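Local coordinates for phage-related conserved hypothetical protein, BB2244 (Bordetella bronchiseptica, PDB 2BDV) that is of unknown function but, as a member of the SOS response associated peptidase (SRAP) family, may act in the response to DNA damage, at residues Arg94-Ala99 / Arg175-Pro180; Val167-Glu172 / Lys188-Ala193. One frame throughout, in Å; residues are numbered along the deposited sequence.

Contact 1 of 2, residues Arg94-Ala99 / Arg175-Pro180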
ATOM      1  N   ARG A  94       3.506   3.221  11.360  1.00 19.43           N
ATOM      2  CA  ARG A  94       4.152   2.563  10.221  1.00 19.29           C
ATOM      3  C   ARG A  94       3.798   1.079  10.079  1.00 18.84           C
ATOM      4  O   ARG A  94       3.997   0.284  10.999  1.00 19.20           O
ATOM      5  CB  ARG A  94       5.677   2.712  10.308  1.00 18.77           C
ATOM      6  CG  ARG A  94       6.184   4.159  10.336  1.00 19.66           C
ATOM      7  CD  ARG A  94       7.714   4.214  10.191  1.00 20.26           C
ATOM      8  NE  ARG A  94       8.396   3.507  11.275  1.00 15.79           N
ATOM      9  CZ  ARG A  94       8.839   4.082  12.388  1.00 14.67           C
ATOM     10  NH1 ARG A  94       8.686   5.390  12.579  1.00 16.13           N
ATOM     11  NH2 ARG A  94       9.422   3.344  13.316  1.00 15.15           N
ATOM     12  N   ILE A  95       3.265   0.720   8.918  1.00 17.60           N
ATOM     13  CA  ILE A  95       2.889  -0.660   8.638  1.00 17.72           C
ATOM     14  C   ILE A  95       3.327  -1.052   7.229  1.00 17.14           C
ATOM     15  O   ILE A  95       3.775  -0.217   6.441  1.00 16.44           O
ATOM     16  CB  ILE A  95       1.354  -0.859   8.716  1.00 16.72           C
ATOM     17  CG1 ILE A  95       0.672  -0.169   7.529  1.00 15.96           C
ATOM     18  CG2 ILE A  95       0.817  -0.280  10.020  1.00 17.94           C
ATOM     19  CD1 ILE A  95      -0.765  -0.641   7.254  1.00 14.24           C
ATOM     20  N   LEU A  96       3.184  -2.332   6.926  1.00 16.71           N
ATOM     21  CA  LEU A  96       3.513  -2.843   5.614  1.00 17.13           C
ATOM     22  C   LEU A  96       2.259  -3.523   5.077  1.00 16.20           C
ATOM     23  O   LEU A  96       1.504  -4.136   5.831  1.00 13.36           O
ATOM     24  CB  LEU A  96       4.663  -3.852   5.695  1.00 14.84           C
ATOM     25  CG  LEU A  96       5.979  -3.255   6.186  1.00 16.35           C
ATOM     26  CD1 LEU A  96       6.905  -4.337   6.697  1.00 15.23           C
ATOM     27  CD2 LEU A  96       6.624  -2.472   5.041  1.00 16.26           C
ATOM     28  N   VAL A  97       2.030  -3.381   3.774  1.00 16.21           N
ATOM     29  CA  VAL A  97       0.895  -4.008   3.117  1.00 14.72           C
ATOM     30  C   VAL A  97       1.443  -4.940   2.048  1.00 16.59           C
ATOM     31  O   VAL A  97       1.917  -4.488   0.998  1.00 18.22           O
ATOM     32  CB  VAL A  97      -0.021  -2.985   2.415  1.00 14.15           C
ATOM     33  CG1 VAL A  97      -1.156  -3.720   1.716  1.00 11.57           C
ATOM     34  CG2 VAL A  97      -0.585  -1.992   3.422  1.00 11.50           C
ATOM     35  N   PRO A  98       1.398  -6.255   2.298  1.00 17.64           N
ATOM     36  CA  PRO A  98       1.904  -7.217   1.320  1.00 17.57           C
ATOM     37  C   PRO A  98       1.034  -7.255   0.061  1.00 19.14           C
ATOM     38  O   PRO A  98      -0.181  -7.043   0.127  1.00 17.37           O
ATOM     39  CB  PRO A  98       1.883  -8.528   2.096  1.00 16.90           C
ATOM     40  CG  PRO A  98       0.755  -8.341   3.038  1.00 17.57           C
ATOM     41  CD  PRO A  98       0.957  -6.938   3.523  1.00 17.40           C
ATOM     42  N   ALA A  99       1.672  -7.520  -1.080  1.00 19.94           N
ATOM     43  CA  ALA A  99       0.985  -7.580  -2.363  1.00 18.93           C
ATOM     44  C   ALA A  99       1.788  -8.290  -3.454  1.00 20.10           C
ATOM     45  O   ALA A  99       3.009  -8.138  -3.561  1.00 18.18           O
ATOM     46  CB  ALA A  99       0.639  -6.170  -2.824  1.00 18.80           C
ATOM     47  N   ARG A 175      11.778  -4.434   7.416  1.00 20.22           N
ATOM     48  CA  ARG A 175      11.832  -4.770   8.835  1.00 21.36           C
ATOM     49  C   ARG A 175      12.154  -3.526   9.635  1.00 19.45           C
ATOM     50  O   ARG A 175      11.565  -3.286  10.679  1.00 18.69           O
ATOM     51  CB  ARG A 175      12.911  -5.822   9.117  1.00 22.71           C
ATOM     52  CG  ARG A 175      12.621  -7.168   8.514  1.00 26.90           C
ATOM     53  CD  ARG A 175      13.826  -8.091   8.552  1.00 27.82           C
ATOM     54  NE  ARG A 175      13.651  -9.109   7.523  1.00 34.22           N
ATOM     55  CZ  ARG A 175      14.563  -9.427   6.616  1.00 33.62           C
ATOM     56  NH1 ARG A 175      15.741  -8.813   6.609  1.00 33.18           N
ATOM     57  NH2 ARG A 175      14.275 -10.334   5.693  1.00 36.80           N
ATOM     58  N   GLU A 176      13.098  -2.731   9.148  1.00 20.27           N
ATOM     59  CA  GLU A 176      13.458  -1.519   9.867  1.00 22.13           C
ATOM     60  C   GLU A 176      12.258  -0.581   9.923  1.00 21.29           C
ATOM     61  O   GLU A 176      12.005   0.035  10.948  1.00 21.78           O
ATOM     62  CB  GLU A 176      14.621  -0.825   9.182  1.00 24.54           C
ATOM     63  CG  GLU A 176      15.658  -0.289  10.137  1.00 28.10           C
ATOM     64  CD  GLU A 176      16.783   0.382   9.390  1.00 30.43           C
ATOM     65  OE1 GLU A 176      17.066  -0.065   8.259  1.00 32.85           O
ATOM     66  OE2 GLU A 176      17.385   1.339   9.923  1.00 33.64           O
ATOM     67  N   TRP A 177      11.515  -0.488   8.821  1.00 20.07           N
ATOM     68  CA  TRP A 177      10.345   0.375   8.768  1.00 20.68           C
ATOM     69  C   TRP A 177       9.303   0.037   9.843  1.00 20.82           C
ATOM     70  O   TRP A 177       8.818   0.930  10.528  1.00 19.53           O
ATOM     71  CB  TRP A 177       9.717   0.310   7.366  1.00 21.96           C
ATOM     72  CG  TRP A 177       8.400   1.044   7.202  1.00 18.90           C
ATOM     73  CD1 TRP A 177       7.149   0.486   7.165  1.00 19.83           C
ATOM     74  CD2 TRP A 177       8.215   2.451   6.994  1.00 19.18           C
ATOM     75  NE1 TRP A 177       6.199   1.457   6.940  1.00 18.56           N
ATOM     76  CE2 TRP A 177       6.823   2.671   6.838  1.00 19.66           C
ATOM     77  CE3 TRP A 177       9.087   3.548   6.928  1.00 17.24           C
ATOM     78  CZ2 TRP A 177       6.286   3.947   6.613  1.00 17.19           C
ATOM     79  CZ3 TRP A 177       8.552   4.813   6.704  1.00 16.55           C
ATOM     80  CH2 TRP A 177       7.162   5.001   6.551  1.00 16.35           C
ATOM     81  N   VAL A 178       8.980  -1.245  10.014  1.00 21.71           N
ATOM     82  CA  VAL A 178       7.975  -1.646  11.004  1.00 23.49           C
ATOM     83  C   VAL A 178       8.480  -1.678  12.463  1.00 23.49           C
ATOM     84  O   VAL A 178       7.680  -1.751  13.398  1.00 23.92           O
ATOM     85  CB  VAL A 178       7.361  -3.036  10.642  1.00 25.71           C
ATOM     86  CG1 VAL A 178       8.443  -4.120  10.681  1.00 27.47           C
ATOM     87  CG2 VAL A 178       6.248  -3.396  11.625  1.00 28.67           C
ATOM     88  N   ASP A 179       9.800  -1.611  12.643  1.00 23.03           N
ATOM     89  CA  ASP A 179      10.455  -1.634  13.962  1.00 23.04           C
ATOM     90  C   ASP A 179      10.179  -0.336  14.729  1.00 24.83           C
ATOM     91  O   ASP A 179      10.719   0.725  14.398  1.00 25.74           O
ATOM     92  CB  ASP A 179      11.972  -1.829  13.775  1.00 23.79           C
ATOM     93  CG  ASP A 179      12.707  -2.183  15.077  1.00 25.77           C
ATOM     94  OD1 ASP A 179      13.807  -2.778  14.983  1.00 26.49           O
ATOM     95  OD2 ASP A 179      12.211  -1.859  16.176  1.00 24.36           O
ATOM     96  N   PRO A 180       9.345  -0.410  15.778  1.00 24.07           N
ATOM     97  CA  PRO A 180       8.998   0.759  16.588  1.00 24.08           C
ATOM     98  C   PRO A 180      10.214   1.511  17.143  1.00 24.65           C
ATOM     99  O   PRO A 180      10.119   2.686  17.494  1.00 21.46           O
ATOM    100  CB  PRO A 180       8.110   0.166  17.681  1.00 23.61           C
ATOM    101  CG  PRO A 180       8.634  -1.217  17.833  1.00 25.57           C
ATOM    102  CD  PRO A 180       8.870  -1.653  16.409  1.00 25.13           C
TER
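W177 takes the side chain of R94 over one face of its indole and the backbone of I95 at its edge. CD of R94 lies 3.5 Å from the centroid of the six-membered ring, close to the ring normal, a CH-pi contact. At the edge, W177 NE1 donates to I95 O at 3.0 Å; the oxygen is near the ring plane, but the donor sits above the carbonyl plane. This is the end of helix 171-178 docked on strand 94-99 of the mixed sheet of this SRAP-family protein. The tryptophan CG stands anti to the backbone N (chi1 174°). L96 comes in obliquely, with CD2 3.7 Å from W177 CD1.

The guanidinium is turned 61° from the indole. It takes two backbone carbonyls at its edge, both at the helix end. D179 is the first non-helical residue, and its O receives a weak bond from R94 NH2 at 3.1 Å. NH1 of R94 bonds to I90 O. The bond from R94 NE to W177 O is short and nearly straight, 2.7 Å and 164° at the hydrogen, and lies in the carbonyl plane.

Contact 2 of 2, residues Val167-Glu172 / Lys188-Ala193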
ATOM      1  N   VAL A 167       5.428   2.649  -2.933  1.00 20.28           N
ATOM      2  CA  VAL A 167       6.817   2.467  -2.542  1.00 19.66           C
ATOM      3  C   VAL A 167       7.019   1.066  -1.974  1.00 19.79           C
ATOM      4  O   VAL A 167       6.565   0.765  -0.875  1.00 19.18           O
ATOM      5  CB  VAL A 167       7.230   3.513  -1.485  1.00 19.74           C
ATOM      6  CG1 VAL A 167       8.673   3.284  -1.052  1.00 20.00           C
ATOM      7  CG2 VAL A 167       7.061   4.913  -2.053  1.00 15.74           C
ATOM      8  N   ALA A 168       7.685   0.206  -2.738  1.00 20.29           N
ATOM      9  CA  ALA A 168       7.952  -1.148  -2.284  1.00 21.09           C
ATOM     10  C   ALA A 168       9.341  -1.168  -1.662  1.00 22.48           C
ATOM     11  O   ALA A 168      10.288  -0.599  -2.212  1.00 24.04           O
ATOM     12  CB  ALA A 168       7.879  -2.132  -3.451  1.00 22.44           C
ATOM     13  N   LEU A 169       9.464  -1.838  -0.522  1.00 21.48           N
ATOM     14  CA  LEU A 169      10.731  -1.902   0.184  1.00 20.49           C
ATOM     15  C   LEU A 169      11.362  -3.290   0.221  1.00 21.70           C
ATOM     16  O   LEU A 169      10.671  -4.304   0.201  1.00 20.68           O
ATOM     17  CB  LEU A 169      10.541  -1.431   1.628  1.00 17.56           C
ATOM     18  CG  LEU A 169       9.963  -0.045   1.930  1.00 17.30           C
ATOM     19  CD1 LEU A 169       9.622   0.006   3.405  1.00 15.98           C
ATOM     20  CD2 LEU A 169      10.953   1.060   1.559  1.00 14.17           C
ATOM     21  N   PRO A 170      12.703  -3.346   0.269  1.00 22.70           N
ATOM     22  CA  PRO A 170      13.394  -4.639   0.328  1.00 24.31           C
ATOM     23  C   PRO A 170      13.076  -5.204   1.723  1.00 24.27           C
ATOM     24  O   PRO A 170      12.783  -4.444   2.652  1.00 22.33           O
ATOM     25  CB  PRO A 170      14.872  -4.257   0.203  1.00 22.69           C
ATOM     26  CG  PRO A 170      14.844  -2.941  -0.526  1.00 25.64           C
ATOM     27  CD  PRO A 170      13.663  -2.242   0.095  1.00 23.26           C
ATOM     28  N   PRO A 171      13.118  -6.532   1.886  1.00 22.98           N
ATOM     29  CA  PRO A 171      12.822  -7.127   3.194  1.00 23.51           C
ATOM     30  C   PRO A 171      13.620  -6.520   4.356  1.00 25.25           C
ATOM     31  O   PRO A 171      13.082  -6.297   5.447  1.00 25.33           O
ATOM     32  CB  PRO A 171      13.135  -8.600   2.977  1.00 23.10           C
ATOM     33  CG  PRO A 171      12.736  -8.809   1.546  1.00 24.37           C
ATOM     34  CD  PRO A 171      13.249  -7.562   0.843  1.00 22.33           C
ATOM     35  N   GLU A 172      14.905  -6.260   4.123  1.00 25.43           N
ATOM     36  CA  GLU A 172      15.766  -5.686   5.154  1.00 25.93           C
ATOM     37  C   GLU A 172      15.247  -4.319   5.618  1.00 25.29           C
ATOM     38  O   GLU A 172      15.142  -4.059   6.814  1.00 25.89           O
ATOM     39  CB  GLU A 172      17.209  -5.510   4.639  1.00 27.51           C
ATOM     40  CG  GLU A 172      17.971  -6.785   4.214  1.00 31.53           C
ATOM     41  CD  GLU A 172      17.892  -7.074   2.716  1.00 33.07           C
ATOM     42  OE1 GLU A 172      18.851  -7.664   2.167  1.00 35.71           O
ATOM     43  OE2 GLU A 172      16.870  -6.721   2.085  1.00 35.31           O
ATOM     44  N   LYS A 188      12.017   8.207   7.359  1.00 24.09           N
ATOM     45  CA  LYS A 188      11.924   9.027   6.166  1.00 24.09           C
ATOM     46  C   LYS A 188      12.965   8.632   5.117  1.00 24.74           C
ATOM     47  O   LYS A 188      12.656   8.585   3.931  1.00 25.72           O
ATOM     48  CB  LYS A 188      12.036  10.500   6.552  1.00 23.59           C
ATOM     49  CG  LYS A 188      10.780  11.002   7.250  1.00 25.69           C
ATOM     50  CD  LYS A 188      11.009  12.324   7.939  1.00 26.92           C
ATOM     51  CE  LYS A 188       9.764  12.785   8.667  1.00 29.08           C
ATOM     52  NZ  LYS A 188      10.082  13.918   9.587  1.00 32.55           N
ATOM     53  N   GLU A 189      14.186   8.335   5.549  1.00 25.83           N
ATOM     54  CA  GLU A 189      15.237   7.925   4.619  1.00 29.29           C
ATOM     55  C   GLU A 189      14.859   6.632   3.890  1.00 29.01           C
ATOM     56  O   GLU A 189      14.963   6.541   2.664  1.00 27.78           O
ATOM     57  CB  GLU A 189      16.562   7.710   5.363  1.00 31.26           C
ATOM     58  CG  GLU A 189      17.283   8.988   5.792  1.00 34.03           C
ATOM     59  CD  GLU A 189      18.539   8.705   6.601  1.00 36.01           C
ATOM     60  OE1 GLU A 189      19.325   9.652   6.850  1.00 35.68           O
ATOM     61  OE2 GLU A 189      18.735   7.532   6.997  1.00 37.25           O
ATOM     62  N   ILE A 190      14.425   5.636   4.656  1.00 29.86           N
ATOM     63  CA  ILE A 190      14.034   4.340   4.107  1.00 29.57           C
ATOM     64  C   ILE A 190      13.004   4.501   2.992  1.00 29.95           C
ATOM     65  O   ILE A 190      13.081   3.846   1.957  1.00 28.84           O
ATOM     66  CB  ILE A 190      13.434   3.437   5.209  1.00 28.77           C
ATOM     67  CG1 ILE A 190      14.507   3.105   6.249  1.00 27.05           C
ATOM     68  CG2 ILE A 190      12.890   2.145   4.603  1.00 30.87           C
ATOM     69  CD1 ILE A 190      14.021   2.217   7.372  1.00 24.25           C
ATOM     70  N   LEU A 191      12.053   5.393   3.221  1.00 29.93           N
ATOM     71  CA  LEU A 191      10.984   5.639   2.279  1.00 32.05           C
ATOM     72  C   LEU A 191      11.414   5.910   0.845  1.00 33.79           C
ATOM     73  O   LEU A 191      10.676   5.599  -0.087  1.00 36.11           O
ATOM     74  CB  LEU A 191      10.122   6.783   2.785  1.00 30.21           C
ATOM     75  CG  LEU A 191       8.627   6.488   2.825  1.00 30.98           C
ATOM     76  CD1 LEU A 191       8.348   5.049   3.260  1.00 30.42           C
ATOM     77  CD2 LEU A 191       7.985   7.477   3.764  1.00 29.35           C
ATOM     78  N   ARG A 192      12.596   6.484   0.653  1.00 35.06           N
ATOM     79  CA  ARG A 192      13.053   6.758  -0.704  1.00 34.92           C
ATOM     80  C   ARG A 192      13.945   5.667  -1.279  1.00 33.68           C
ATOM     81  O   ARG A 192      14.538   5.837  -2.345  1.00 33.37           O
ATOM     82  CB  ARG A 192      13.771   8.106  -0.779  1.00 37.91           C
ATOM     83  CG  ARG A 192      14.785   8.359   0.311  1.00 43.25           C
ATOM     84  CD  ARG A 192      15.480   9.687   0.070  1.00 46.02           C
ATOM     85  NE  ARG A 192      14.558  10.721  -0.410  1.00 49.00           N
ATOM     86  CZ  ARG A 192      13.492  11.156   0.259  1.00 50.95           C
ATOM     87  NH1 ARG A 192      13.201  10.645   1.449  1.00 51.56           N
ATOM     88  NH2 ARG A 192      12.726  12.118  -0.256  1.00 50.41           N
ATOM     89  N   ALA A 193      14.035   4.546  -0.575  1.00 31.58           N
ATOM     90  CA  ALA A 193      14.844   3.430  -1.042  1.00 30.20           C
ATOM     91  C   ALA A 193      13.932   2.373  -1.653  1.00 29.74           C
ATOM     92  O   ALA A 193      14.219   1.182  -1.590  1.00 30.54           O
ATOM     93  CB  ALA A 193      15.639   2.835   0.110  1.00 29.82           C
TER
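L169 lays its CD2 methyl against I190, 3.8 Å from I190 CG2 and 3.5 Å from I190 O. The two side chains cross at about a right angle. The other branch, L169 CD1, also approaches I190 CG2, at 4.1 Å. I190 CG2, anti to the backbone N, is the branch both leucine methyls reach.

V167 works on the next carbonyl along. Its CG1, anti to the backbone N (chi1 178°), meets L191 O at 3.2 Å. No hydrogen bond joins the two segments; aliphatic carbons meet the carbonyls of I190, L191 and A193, and one apolar pair, L169 with I190, adds to them.

In this SRAP-family fold, residues 167-170 lead into helix 171-178, with P170 at its N-cap position. This lead-in packs on the last residues of the segment that carries helix 184-191. The chain between the two segments holds the rest of both helices. Beyond I190 the backbone turns back, with A193 N bonded to I190 O at 2.8 Å. The carbonyl touched by L169 CD2 is thus also an acceptor within its own segment.

The lead-in is tied to the mixed sheet by backbone bonds from V167 to A130 and V150, and from L169 to L128. L191 packs on helix 76-80 through L76 and I79. At the outer end of the contact, P170 CD lies 3.9 Å from A193 O.

How the contacts relate
Contacts 1 and 2 share helix 171-178: contact 2 packs the residues leading into it, up to the N-cap P170, and contact 1 its last residues. Their centres are 9 Å apart, and they touch directly. W177 CZ3 packs on L191 CD1 at 3.5 Å, so the indole that docks on strand 94-99 also meets helix 184-191. E176 CB lies 3.6 Å from I190 CD1, and W177 CB is 4.0 Å from L169 CD1. A salt bridge from E176 to R186 adds a polar tie between the two helices. Strand 126-133 underlies both contacts, with L132 touching R94 and W177, and A130 touching L169 and L191. Along the chain, the segments of the two contacts alternate.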